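Oxidoreductase, short-chain dehydrogenase/reductase family (Aeromonas hydrophila subsp. hydrophila, PDB 3L6E) probably acts as a nucleotide-cofactor-dependent oxidoreductase, perhaps reducing 3-dehydrosphinganine in sphingolipid metabolism. Local coordinates at residues A[9-14]-A[18-23]; A[30-35]-A[41-46]; A[52-57]-A[68-73]; A[79-84]-A[113-118]. All blocks are in the same frame, centred on the assembly; numbering follows the deposited sequence.

Interaction 1. Residues A[9-14]-A[18-23]; sequences TGAGSG and ALTIGL. With SO4 (sulfate ion), chain C.
G14 and A18, A11 and T20 are the pairs that meet here, in the glycine-rich TGxxxGxG motif of the Rossmann fold, where the loop after strand 5-9 turns into helix 14-25. The direct link is the first-turn helical bond from A18 N to G14 O, 3.0 Å, with the donor tilted 29° from the carbonyl plane; A18 CB rests 3.5 Å from the same oxygen. Further along, the A11 methyl sits 4.3 Å from T20 OG1. With chi1 at -62°, that hydroxyl lies beside T20's own backbone N and bonds back to G16 O, while CG2 is swung toward V30 and M32. S13 is the N-cap: its OG takes up G16 N and, at 2.6 Å, donates to G10 O in the carbonyl plane. S13 N also binds G10 O, closing a type I turn from G10 to S13, and so fixes the shape of the loop. A sulfate, probably from the crystallisation liquor, lies against this turn, consistent with a place for a cofactor phosphate. R36 NE binds it too, and from the loop G12 N donates to sulfate O3 at 2.8 Å, with an N-H...O angle of 147°.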
loop_
_atom_site.group_PDB
_atom_site.type_symbol
_atom_site.label_atom_id
_atom_site.label_comp_id
_atom_site.label_asym_id
_atom_site.label_seq_id
_atom_site.Cartn_x
_atom_site.Cartn_y
_atom_site.Cartn_z
ATOM N N THR A 9 -17.331 8.243 5.436
ATOM C CA THR A 9 -17.754 8.380 6.813
ATOM C C THR A 9 -16.667 9.050 7.629
ATOM O O THR A 9 -15.541 9.147 7.196
ATOM C CB THR A 9 -18.081 7.045 7.449
ATOM O OG1 THR A 9 -16.916 6.237 7.457
ATOM C CG2 THR A 9 -19.146 6.345 6.697
ATOM N N GLY A 10 -17.021 9.518 8.811
ATOM C CA GLY A 10 -16.092 10.241 9.648
ATOM C C GLY A 10 -15.538 11.396 8.866
ATOM O O GLY A 10 -14.350 11.668 8.892
ATOM N N ALA A 11 -16.422 12.070 8.149
ATOM C CA ALA A 11 -15.995 13.101 7.191
ATOM C C ALA A 11 -15.530 14.382 7.873
ATOM O O ALA A 11 -14.857 15.211 7.261
ATOM C CB ALA A 11 -17.126 13.408 6.218
ATOM N N GLY A 12 -15.905 14.532 9.138
ATOM C CA GLY A 12 -15.460 15.663 9.965
ATOM C C GLY A 12 -14.078 15.502 10.588
ATOM O O GLY A 12 -13.548 16.457 11.135
ATOM N N SER A 13 -13.492 14.303 10.516
ATOM C CA SER A 13 -12.112 14.078 11.006
ATOM C C SER A 13 -11.090 14.755 10.082
ATOM O O SER A 13 -11.384 15.022 8.911
ATOM C CB SER A 13 -11.815 12.578 11.108
ATOM O OG SER A 13 -11.893 11.962 9.820
ATOM N N GLY A 14 -9.900 15.048 10.604
ATOM C CA GLY A 14 -8.842 15.682 9.809
ATOM C C GLY A 14 -8.603 14.835 8.573
ATOM O O GLY A 14 -8.469 15.353 7.456
ATOM N N ALA A 18 -9.568 15.603 4.637
ATOM C CA ALA A 18 -8.548 15.557 3.586
ATOM C C ALA A 18 -8.941 14.615 2.440
ATOM O O ALA A 18 -8.733 14.921 1.264
ATOM C CB ALA A 18 -7.171 15.157 4.169
ATOM N N LEU A 19 -9.478 13.456 2.795
ATOM C CA LEU A 19 -9.922 12.499 1.800
ATOM C C LEU A 19 -11.068 13.066 0.977
ATOM O O LEU A 19 -11.092 12.871 -0.221
ATOM C CB LEU A 19 -10.336 11.171 2.436
ATOM C CG LEU A 19 -9.262 10.249 3.039
ATOM C CD1 LEU A 19 -9.888 9.302 4.039
ATOM C CD2 LEU A 19 -8.505 9.469 1.972
ATOM N N THR A 20 -12.006 13.766 1.622
ATOM C CA THR A 20 -13.158 14.340 0.936
ATOM C C THR A 20 -12.681 15.376 -0.054
ATOM O O THR A 20 -13.075 15.343 -1.212
ATOM C CB THR A 20 -14.179 14.976 1.891
ATOM O OG1 THR A 20 -14.703 13.985 2.768
ATOM C CG2 THR A 20 -15.358 15.604 1.118
ATOM N N ILE A 21 -11.822 16.283 0.413
ATOM C CA ILE A 21 -11.231 17.321 -0.419
ATOM C C ILE A 21 -10.537 16.730 -1.643
ATOM O O ILE A 21 -10.721 17.216 -2.758
ATOM C CB ILE A 21 -10.251 18.239 0.376
ATOM C CG1 ILE A 21 -10.984 18.931 1.531
ATOM C CG2 ILE A 21 -9.575 19.253 -0.575
ATOM C CD1 ILE A 21 -10.124 19.761 2.452
ATOM N N GLY A 22 -9.762 15.671 -1.422
ATOM C CA GLY A 22 -8.946 15.054 -2.467
ATOM C C GLY A 22 -9.747 14.407 -3.571
ATOM O O GLY A 22 -9.390 14.524 -4.744
ATOM N N LEU A 23 -10.819 13.712 -3.191
ATOM C CA LEU A 23 -11.736 13.073 -4.134
ATOM C C LEU A 23 -12.522 14.118 -4.921
ATOM O O LEU A 23 -12.854 13.910 -6.087
ATOM C CB LEU A 23 -12.714 12.150 -3.386
ATOM C CG LEU A 23 -12.190 10.874 -2.716
ATOM C CD1 LEU A 23 -13.047 10.458 -1.527
ATOM C CD2 LEU A 23 -12.050 9.721 -3.706
HETATM S S SO4 C . -17.157 12.884 12.592
HETATM O O1 SO4 C . -17.476 14.202 13.123
HETATM O O2 SO4 C . -18.150 11.897 13.008
HETATM O O3 SO4 C . -17.187 13.038 11.143
HETATM O O4 SO4 C . -15.834 12.472 13.075
#

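Interaction 2. Residues A[30-35]-A[41-46]; sequences VSMMGR and QQQELL. Unlike the reference sequence in segment 41-46: Q42 (reference Glu), L45 (reference Glu). With SO4 (sulfate ion), chain C.
M32 in strand 29-34 and Q43 in helix 37-47 mark where strand and helix come nearest, their CA atoms 8.9 Å apart, within a beta-alpha-beta unit that continues into strand 51-55. Selenomethionine M32 spans that gap. Its chain leaves beside the backbone N, runs straight through chi2 and then bends at chi3 (-57°), which turns the terminal methyl along the helix surface. SE comes down on Q43 CB at 3.5 Å, and CE bridges on to E44, 3.7 Å from its CG, while staying 3.8 Å from Q43 CB. The M32 and Q43 side chains cross at about a right angle, and the touching atom of Q43 is CB, at the base of its chain. Q43 itself bends at chi2 and also packs on R17 of helix 14-25; V51 of the neighbouring strand also touches M32.

At the strand's end the chemistry changes. R35 N donates to sulfate O2 at 2.7 Å in a nearly straight bond (172°), and sulfate O3 approaches G34 CA to 3.3 Å. With R36 NE also on this sulfate, the ion may mimic the 2'-phosphate of NADPH, which a basic side chain just after this strand often receives in the family. The strand-helix contact itself engages selenium, methyl and methylene groups, which implies adhesion by dispersion and burial, with the amide of Q43 and carboxylate of E44 taking no direct part in it.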
loop_
_atom_site.group_PDB
_atom_site.type_symbol
_atom_site.label_atom_id
_atom_site.label_comp_id
_atom_site.label_asym_id
_atom_site.label_seq_id
_atom_site.Cartn_x
_atom_site.Cartn_y
_atom_site.Cartn_z
ATOM N N VAL A 30 -19.266 13.665 -3.373
ATOM C CA VAL A 30 -19.003 12.983 -2.107
ATOM C C VAL A 30 -20.138 13.147 -1.118
ATOM O O VAL A 30 -20.497 14.261 -0.790
ATOM C CB VAL A 30 -17.654 13.450 -1.480
ATOM C CG1 VAL A 30 -17.388 12.717 -0.202
ATOM C CG2 VAL A 30 -16.516 13.213 -2.432
ATOM N N SER A 31 -20.714 12.031 -0.672
ATOM C CA SER A 31 -21.682 12.069 0.414
ATOM C C SER A 31 -20.915 11.967 1.732
ATOM O O SER A 31 -20.375 10.899 2.074
ATOM C CB SER A 31 -22.679 10.924 0.297
ATOM O OG SER A 31 -23.601 11.178 -0.735
HETATM N N MSE A 32 -20.831 13.082 2.443
HETATM C CA MSE A 32 -20.068 13.128 3.694
HETATM C C MSE A 32 -20.935 12.671 4.860
HETATM O O MSE A 32 -21.970 13.264 5.127
HETATM C CB MSE A 32 -19.558 14.548 3.957
HETATM C CG MSE A 32 -18.795 15.165 2.799
HETATM SE SE MSE A 32 -18.204 16.983 3.178
HETATM C CE MSE A 32 -19.918 17.809 3.583
HETATM N N MSE A 33 -20.518 11.626 5.557
HETATM C CA MSE A 33 -21.229 11.227 6.776
HETATM C C MSE A 33 -20.407 11.501 8.025
HETATM O O MSE A 33 -19.235 11.147 8.078
HETATM C CB MSE A 33 -21.622 9.758 6.729
HETATM C CG MSE A 33 -22.585 9.439 5.588
HETATM SE SE MSE A 33 -23.043 7.556 5.589
HETATM C CE MSE A 33 -24.091 7.541 3.924
ATOM N N GLY A 34 -21.035 12.129 9.019
ATOM C CA GLY A 34 -20.351 12.474 10.251
ATOM C C GLY A 34 -21.278 12.755 11.415
ATOM O O GLY A 34 -22.452 13.075 11.237
ATOM N N ARG A 35 -20.735 12.613 12.618
ATOM C CA ARG A 35 -21.477 12.858 13.861
ATOM C C ARG A 35 -21.589 14.347 14.187
ATOM O O ARG A 35 -22.493 14.760 14.909
ATOM C CB ARG A 35 -20.756 12.158 15.014
ATOM C CG ARG A 35 -21.435 10.926 15.558
ATOM C CD ARG A 35 -22.009 11.199 16.942
ATOM N NE ARG A 35 -23.354 11.778 16.904
ATOM C CZ ARG A 35 -24.148 11.911 17.967
ATOM N NH1 ARG A 35 -23.745 11.512 19.174
ATOM N NH2 ARG A 35 -25.352 12.447 17.823
ATOM N N GLN A 41 -20.988 21.258 7.807
ATOM C CA GLN A 41 -21.374 22.541 7.211
ATOM C C GLN A 41 -20.171 23.324 6.690
ATOM O O GLN A 41 -20.241 23.946 5.618
ATOM C CB GLN A 41 -22.144 23.417 8.213
ATOM C CG GLN A 41 -23.550 22.924 8.573
ATOM C CD GLN A 41 -24.304 23.898 9.471
ATOM O OE1 GLN A 41 -25.517 24.087 9.324
ATOM N NE2 GLN A 41 -23.585 24.539 10.388
ATOM N N GLN A 42 -19.082 23.310 7.467
ATOM C CA GLN A 42 -17.854 24.020 7.104
ATOM C C GLN A 42 -17.315 23.427 5.796
ATOM O O GLN A 42 -16.777 24.138 4.956
ATOM C CB GLN A 42 -16.822 23.992 8.266
ATOM C CG GLN A 42 -15.500 23.232 8.025
ATOM C CD GLN A 42 -14.721 22.839 9.314
ATOM O OE1 GLN A 42 -13.739 22.084 9.245
ATOM N NE2 GLN A 42 -15.168 23.329 10.476
ATOM N N GLN A 43 -17.498 22.119 5.624
ATOM C CA GLN A 43 -17.085 21.440 4.413
ATOM C C GLN A 43 -18.027 21.747 3.237
ATOM O O GLN A 43 -17.578 21.850 2.090
ATOM C CB GLN A 43 -16.973 19.937 4.662
ATOM C CG GLN A 43 -15.822 19.509 5.576
ATOM C CD GLN A 43 -14.448 19.686 4.947
ATOM O OE1 GLN A 43 -13.760 20.689 5.197
ATOM N NE2 GLN A 43 -14.030 18.705 4.140
ATOM N N GLU A 44 -19.321 21.879 3.522
ATOM C CA GLU A 44 -20.297 22.265 2.503
ATOM C C GLU A 44 -20.024 23.685 1.987
ATOM O O GLU A 44 -20.096 23.931 0.783
ATOM C CB GLU A 44 -21.749 22.112 3.015
ATOM C CG GLU A 44 -22.252 20.659 3.007
ATOM C CD GLU A 44 -23.763 20.521 3.227
ATOM O OE1 GLU A 44 -24.222 20.638 4.389
ATOM O OE2 GLU A 44 -24.487 20.266 2.243
ATOM N N LEU A 45 -19.668 24.586 2.908
ATOM C CA LEU A 45 -19.280 25.974 2.602
ATOM C C LEU A 45 -18.016 26.025 1.740
ATOM O O LEU A 45 -17.891 26.860 0.842
ATOM C CB LEU A 45 -19.063 26.753 3.911
ATOM C CG LEU A 45 -19.269 28.273 3.960
ATOM C CD1 LEU A 45 -20.144 28.661 5.150
ATOM C CD2 LEU A 45 -17.943 29.033 4.003
ATOM N N LEU A 46 -17.081 25.120 2.012
ATOM C CA LEU A 46 -15.844 25.050 1.242
ATOM C C LEU A 46 -16.027 24.434 -0.150
ATOM O O LEU A 46 -15.452 24.925 -1.112
ATOM C CB LEU A 46 -14.758 24.293 2.022
ATOM C CG LEU A 46 -13.370 24.133 1.379
ATOM C CD1 LEU A 46 -12.546 25.423 1.443
ATOM C CD2 LEU A 46 -12.602 22.990 2.022
HETATM S S SO4 C . -17.157 12.884 12.592
HETATM O O1 SO4 C . -17.476 14.202 13.123
HETATM O O2 SO4 C . -18.150 11.897 13.008
HETATM O O3 SO4 C . -17.187 13.038 11.143
HETATM O O4 SO4 C . -15.834 12.472 13.075
#

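Interaction 3. Residues A[52-57]-A[68-73]; sequences IGIVAD and FAAAVE. Unlike the reference sequence in segment 52-57: V55 (reference Ala).
I54 sends CG1 out anti to its carbonyl carbon (chi1 -62°), and chi2 of 147° then carries CD1 over to A71 on helix 61-75. This is strand-to-helix packing at the border of the Rossmann sheet: strand 51-55 is outermost within the chain, and the helix that follows begins the passage to strand 80-84 in the middle. I54 and A70 have the closest CA atoms, 7.4 Å apart, and both of their CB atoms point across the interface. Small alanines on the helix let the branched residue come close: I54 CG1 lies 4.3 Å from A70 CB, a light touch, and CD1 goes deeper, to the inner side of the helix where A71 is buried. A67, one turn earlier, also touches I54, and A71 leans on S31 and M33 of strand 29-34, so the helix straddles two adjacent strands. The other face of strand 51-55 meets helix 37-47. Past the strand's end the chain reaches D57, probably the aspartate that in this family borders the adenine pocket of the cofactor. At the tightest point I54 CD1 sits 3.6 Å from A71 CB and 3.7 Å from A71 N, meeting both methyl and backbone.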
loop_
_atom_site.group_PDB
_atom_site.type_symbol
_atom_site.label_atom_id
_atom_site.label_comp_id
_atom_site.label_asym_id
_atom_site.label_seq_id
_atom_site.Cartn_x
_atom_site.Cartn_y
_atom_site.Cartn_z
ATOM N N ILE A 52 -22.556 16.646 -0.044
ATOM C CA ILE A 52 -23.593 16.890 0.954
ATOM C C ILE A 52 -23.143 16.360 2.304
ATOM O O ILE A 52 -22.477 15.322 2.386
ATOM C CB ILE A 52 -24.909 16.156 0.648
ATOM C CG1 ILE A 52 -24.619 14.918 -0.189
ATOM C CG2 ILE A 52 -25.896 17.075 0.001
ATOM C CD1 ILE A 52 -25.369 13.716 0.237
ATOM N N GLY A 53 -23.556 17.061 3.352
ATOM C CA GLY A 53 -23.395 16.597 4.716
ATOM C C GLY A 53 -24.633 15.846 5.158
ATOM O O GLY A 53 -25.725 16.411 5.226
ATOM N N ILE A 54 -24.461 14.559 5.428
ATOM C CA ILE A 54 -25.488 13.763 6.078
ATOM C C ILE A 54 -25.030 13.565 7.518
ATOM O O ILE A 54 -23.975 12.988 7.769
ATOM C CB ILE A 54 -25.650 12.383 5.388
ATOM C CG1 ILE A 54 -26.086 12.552 3.934
ATOM C CG2 ILE A 54 -26.620 11.504 6.159
ATOM C CD1 ILE A 54 -25.527 11.480 3.039
ATOM N N VAL A 55 -25.790 14.090 8.466
ATOM C CA VAL A 55 -25.461 13.862 9.866
ATOM C C VAL A 55 -26.022 12.491 10.218
ATOM O O VAL A 55 -27.162 12.175 9.878
ATOM C CB VAL A 55 -26.015 14.948 10.801
ATOM C CG1 VAL A 55 -25.669 14.631 12.259
ATOM C CG2 VAL A 55 -25.456 16.316 10.426
ATOM N N ALA A 56 -25.187 11.678 10.867
ATOM C CA ALA A 56 -25.538 10.321 11.259
ATOM C C ALA A 56 -24.620 9.856 12.381
ATOM O O ALA A 56 -23.439 10.184 12.392
ATOM C CB ALA A 56 -25.409 9.381 10.068
ATOM N N ASP A 57 -25.176 9.098 13.321
ATOM C CA ASP A 57 -24.369 8.368 14.288
ATOM C C ASP A 57 -24.355 6.918 13.832
ATOM O O ASP A 57 -25.352 6.213 13.946
ATOM C CB ASP A 57 -24.928 8.508 15.712
ATOM C CG ASP A 57 -23.928 8.076 16.784
ATOM O OD1 ASP A 57 -22.718 7.972 16.478
ATOM O OD2 ASP A 57 -24.349 7.844 17.938
ATOM N N PHE A 68 -27.682 6.241 4.654
ATOM C CA PHE A 68 -27.325 5.699 3.352
ATOM C C PHE A 68 -28.411 5.952 2.308
ATOM O O PHE A 68 -28.093 6.150 1.127
ATOM C CB PHE A 68 -26.942 4.212 3.448
ATOM C CG PHE A 68 -25.467 3.979 3.716
ATOM C CD1 PHE A 68 -24.579 3.767 2.665
ATOM C CD2 PHE A 68 -24.965 3.980 5.014
ATOM C CE1 PHE A 68 -23.206 3.555 2.898
ATOM C CE2 PHE A 68 -23.604 3.768 5.266
ATOM C CZ PHE A 68 -22.715 3.555 4.206
ATOM N N ALA A 69 -29.673 5.980 2.757
ATOM C CA ALA A 69 -30.824 6.274 1.912
ATOM C C ALA A 69 -30.781 7.693 1.344
ATOM O O ALA A 69 -31.142 7.907 0.188
ATOM C CB ALA A 69 -32.148 6.043 2.672
ATOM N N ALA A 70 -30.342 8.651 2.163
ATOM C CA ALA A 70 -30.163 10.026 1.711
ATOM C C ALA A 70 -28.975 10.130 0.742
ATOM O O ALA A 70 -29.055 10.829 -0.281
ATOM C CB ALA A 70 -29.983 10.971 2.909
ATOM N N ALA A 71 -27.888 9.423 1.054
ATOM C CA ALA A 71 -26.706 9.418 0.181
ATOM C C ALA A 71 -27.025 8.907 -1.233
ATOM O O ALA A 71 -26.733 9.583 -2.232
ATOM C CB ALA A 71 -25.597 8.609 0.787
ATOM N N VAL A 72 -27.598 7.709 -1.312
ATOM C CA VAL A 72 -28.068 7.169 -2.579
ATOM C C VAL A 72 -29.094 8.114 -3.225
ATOM O O VAL A 72 -29.057 8.338 -4.435
ATOM C CB VAL A 72 -28.647 5.752 -2.403
ATOM C CG1 VAL A 72 -29.449 5.328 -3.643
ATOM C CG2 VAL A 72 -27.519 4.755 -2.118
ATOM N N GLU A 73 -29.977 8.692 -2.413
ATOM C CA GLU A 73 -30.953 9.667 -2.911
ATOM C C GLU A 73 -30.268 10.805 -3.677
ATOM O O GLU A 73 -30.729 11.200 -4.753
ATOM C CB GLU A 73 -31.796 10.216 -1.754
ATOM C CG GLU A 73 -32.731 11.388 -2.102
ATOM C CD GLU A 73 -33.485 11.934 -0.888
ATOM O OE1 GLU A 73 -34.449 12.714 -1.087
ATOM O OE2 GLU A 73 -33.122 11.586 0.265
#

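Interaction 4. Residues A[79-84]-A[113-118]; sequences ELVLHC and ILVAQQ
V81, H83 and V115 form a buried, mainly apolar strand-to-helix contact in the core of the Rossmann fold, where helix 98-123 lies against central strand 80-84. V81 and H83, two residues apart on the strand, face the helix together, and V115 meets both with its two methyls. CG1 of V115, anti to its backbone N (chi1 168°), lies 3.8 Å from V81 CG1. It also reaches H83, 3.9 Å from CD2. The other branch approaches the imidazole obliquely: V115 CG2 is 3.6 Å from H83 CD2 and 3.9 Å from NE2. The ring is extended toward the helix by chi1 of -174°, and its nitrogens are tied weakly on two sides, ND1 to N132 and NE2 to S111, which may help to orient the ring. H83 and C84 stand where the family's NNAG motif begins, normally with two asparagines. Around this contact, strands 5-9 and 128-137 bond to either side of strand 80-84. F68 of helix 61-75 packs its ring against both V81 and V115, and V64 of that helix touches L114 and Q118; F158 and L162 of helix 145-165 take the A116 side of helix 98-123.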
loop_
_atom_site.group_PDB
_atom_site.type_symbol
_atom_site.label_atom_id
_atom_site.label_comp_id
_atom_site.label_asym_id
_atom_site.label_seq_id
_atom_site.Cartn_x
_atom_site.Cartn_y
_atom_site.Cartn_z
ATOM N N GLU A 79 -19.691 4.143 -5.964
ATOM C CA GLU A 79 -18.565 3.318 -6.393
ATOM C C GLU A 79 -17.615 2.988 -5.221
ATOM O O GLU A 79 -16.974 1.926 -5.200
ATOM C CB GLU A 79 -17.762 4.031 -7.485
ATOM C CG GLU A 79 -18.590 4.520 -8.671
ATOM C CD GLU A 79 -17.757 5.297 -9.677
ATOM O OE1 GLU A 79 -18.112 5.288 -10.885
ATOM O OE2 GLU A 79 -16.742 5.909 -9.261
ATOM N N LEU A 80 -17.508 3.905 -4.263
ATOM C CA LEU A 80 -16.580 3.712 -3.150
ATOM C C LEU A 80 -17.210 4.141 -1.846
ATOM O O LEU A 80 -17.779 5.236 -1.746
ATOM C CB LEU A 80 -15.247 4.451 -3.391
ATOM C CG LEU A 80 -14.262 4.681 -2.232
ATOM C CD1 LEU A 80 -13.724 3.371 -1.692
ATOM C CD2 LEU A 80 -13.101 5.617 -2.632
ATOM N N VAL A 81 -17.146 3.240 -0.865
ATOM C CA VAL A 81 -17.490 3.560 0.504
ATOM C C VAL A 81 -16.188 3.584 1.291
ATOM O O VAL A 81 -15.479 2.576 1.417
ATOM C CB VAL A 81 -18.546 2.609 1.118
ATOM C CG1 VAL A 81 -18.837 3.004 2.578
ATOM C CG2 VAL A 81 -19.848 2.713 0.339
ATOM N N LEU A 82 -15.862 4.776 1.768
ATOM C CA LEU A 82 -14.640 5.013 2.492
ATOM C C LEU A 82 -15.021 5.154 3.941
ATOM O O LEU A 82 -15.616 6.152 4.343
ATOM C CB LEU A 82 -13.975 6.287 1.994
ATOM C CG LEU A 82 -12.503 6.200 1.615
ATOM C CD1 LEU A 82 -11.935 7.584 1.361
ATOM C CD2 LEU A 82 -11.717 5.496 2.686
ATOM N N HIS A 83 -14.732 4.127 4.719
ATOM C CA HIS A 83 -15.101 4.161 6.117
ATOM C C HIS A 83 -13.929 4.615 6.975
ATOM O O HIS A 83 -12.890 3.955 7.030
ATOM C CB HIS A 83 -15.653 2.825 6.602
ATOM C CG HIS A 83 -16.178 2.880 8.003
ATOM N ND1 HIS A 83 -15.570 2.230 9.055
ATOM C CD2 HIS A 83 -17.224 3.551 8.532
ATOM C CE1 HIS A 83 -16.229 2.487 10.168
ATOM N NE2 HIS A 83 -17.232 3.290 9.879
ATOM N N CYS A 84 -14.103 5.767 7.610
ATOM C CA CYS A 84 -13.124 6.307 8.532
ATOM C C CYS A 84 -13.618 6.139 9.950
ATOM O O CYS A 84 -14.242 7.040 10.488
ATOM C CB CYS A 84 -12.879 7.781 8.247
ATOM S SG CYS A 84 -12.118 8.057 6.678
ATOM N N ILE A 113 -18.921 -2.563 11.292
ATOM C CA ILE A 113 -19.769 -3.699 10.884
ATOM C C ILE A 113 -21.038 -3.275 10.141
ATOM O O ILE A 113 -21.392 -3.874 9.124
ATOM C CB ILE A 113 -20.099 -4.608 12.079
ATOM C CG1 ILE A 113 -18.821 -5.338 12.513
ATOM C CG2 ILE A 113 -21.197 -5.615 11.716
ATOM C CD1 ILE A 113 -18.956 -6.200 13.738
ATOM N N LEU A 114 -21.702 -2.239 10.644
ATOM C CA LEU A 114 -22.950 -1.747 10.061
ATOM C C LEU A 114 -22.739 -1.069 8.704
ATOM O O LEU A 114 -23.532 -1.256 7.783
ATOM C CB LEU A 114 -23.651 -0.792 11.023
ATOM C CG LEU A 114 -24.197 -1.337 12.342
ATOM C CD1 LEU A 114 -24.422 -0.182 13.295
ATOM C CD2 LEU A 114 -25.484 -2.154 12.157
ATOM N N VAL A 115 -21.665 -0.296 8.573
ATOM C CA VAL A 115 -21.348 0.304 7.281
ATOM C C VAL A 115 -21.038 -0.796 6.256
ATOM O O VAL A 115 -21.463 -0.724 5.098
ATOM C CB VAL A 115 -20.208 1.337 7.412
ATOM C CG1 VAL A 115 -19.660 1.771 6.043
ATOM C CG2 VAL A 115 -20.693 2.540 8.208
ATOM N N ALA A 116 -20.301 -1.811 6.692
ATOM C CA ALA A 116 -19.892 -2.888 5.811
ATOM C C ALA A 116 -21.121 -3.665 5.314
ATOM O O ALA A 116 -21.254 -3.904 4.119
ATOM C CB ALA A 116 -18.922 -3.799 6.509
ATOM N N GLN A 117 -22.034 -4.003 6.229
ATOM C CA GLN A 117 -23.235 -4.772 5.873
ATOM C C GLN A 117 -24.169 -3.979 4.991
ATOM O O GLN A 117 -24.773 -4.524 4.074
ATOM C CB GLN A 117 -24.004 -5.222 7.114
ATOM C CG GLN A 117 -23.292 -6.265 7.907
ATOM C CD GLN A 117 -23.953 -6.551 9.227
ATOM O OE1 GLN A 117 -23.512 -7.441 9.954
ATOM N NE2 GLN A 117 -25.024 -5.814 9.549
ATOM N N GLN A 118 -24.304 -2.696 5.294
ATOM C CA GLN A 118 -25.069 -1.786 4.465
ATOM C C GLN A 118 -24.452 -1.685 3.047
ATOM O O GLN A 118 -25.176 -1.600 2.063
ATOM C CB GLN A 118 -25.181 -0.423 5.166
ATOM C CG GLN A 118 -26.078 0.605 4.492
ATOM C CD GLN A 118 -27.570 0.383 4.702
ATOM O OE1 GLN A 118 -28.375 0.743 3.842
ATOM N NE2 GLN A 118 -27.948 -0.201 5.845
#

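Overall arrangement
The four contacts follow one another in series from the N terminus; none nests in or crosses another. Interaction 1 closes the short turn from strand 5-9 into the first helix. Interaction 2 closes the next strand-to-helix connection; the two share the sulfate, and A11 N bonds to M33 O between them. Interaction 3 closes the loop from strand 51-55, at one edge of the sheet within this chain, to helix 61-75, joined to interaction 2 by the M32 pairings with I52 and I54. Interaction 4 spans the longest gap, 84 to 113, at the sheet's centre. It returns to interaction 1 through T9, bonded to L82 and C84, and meets interaction 3 through F68.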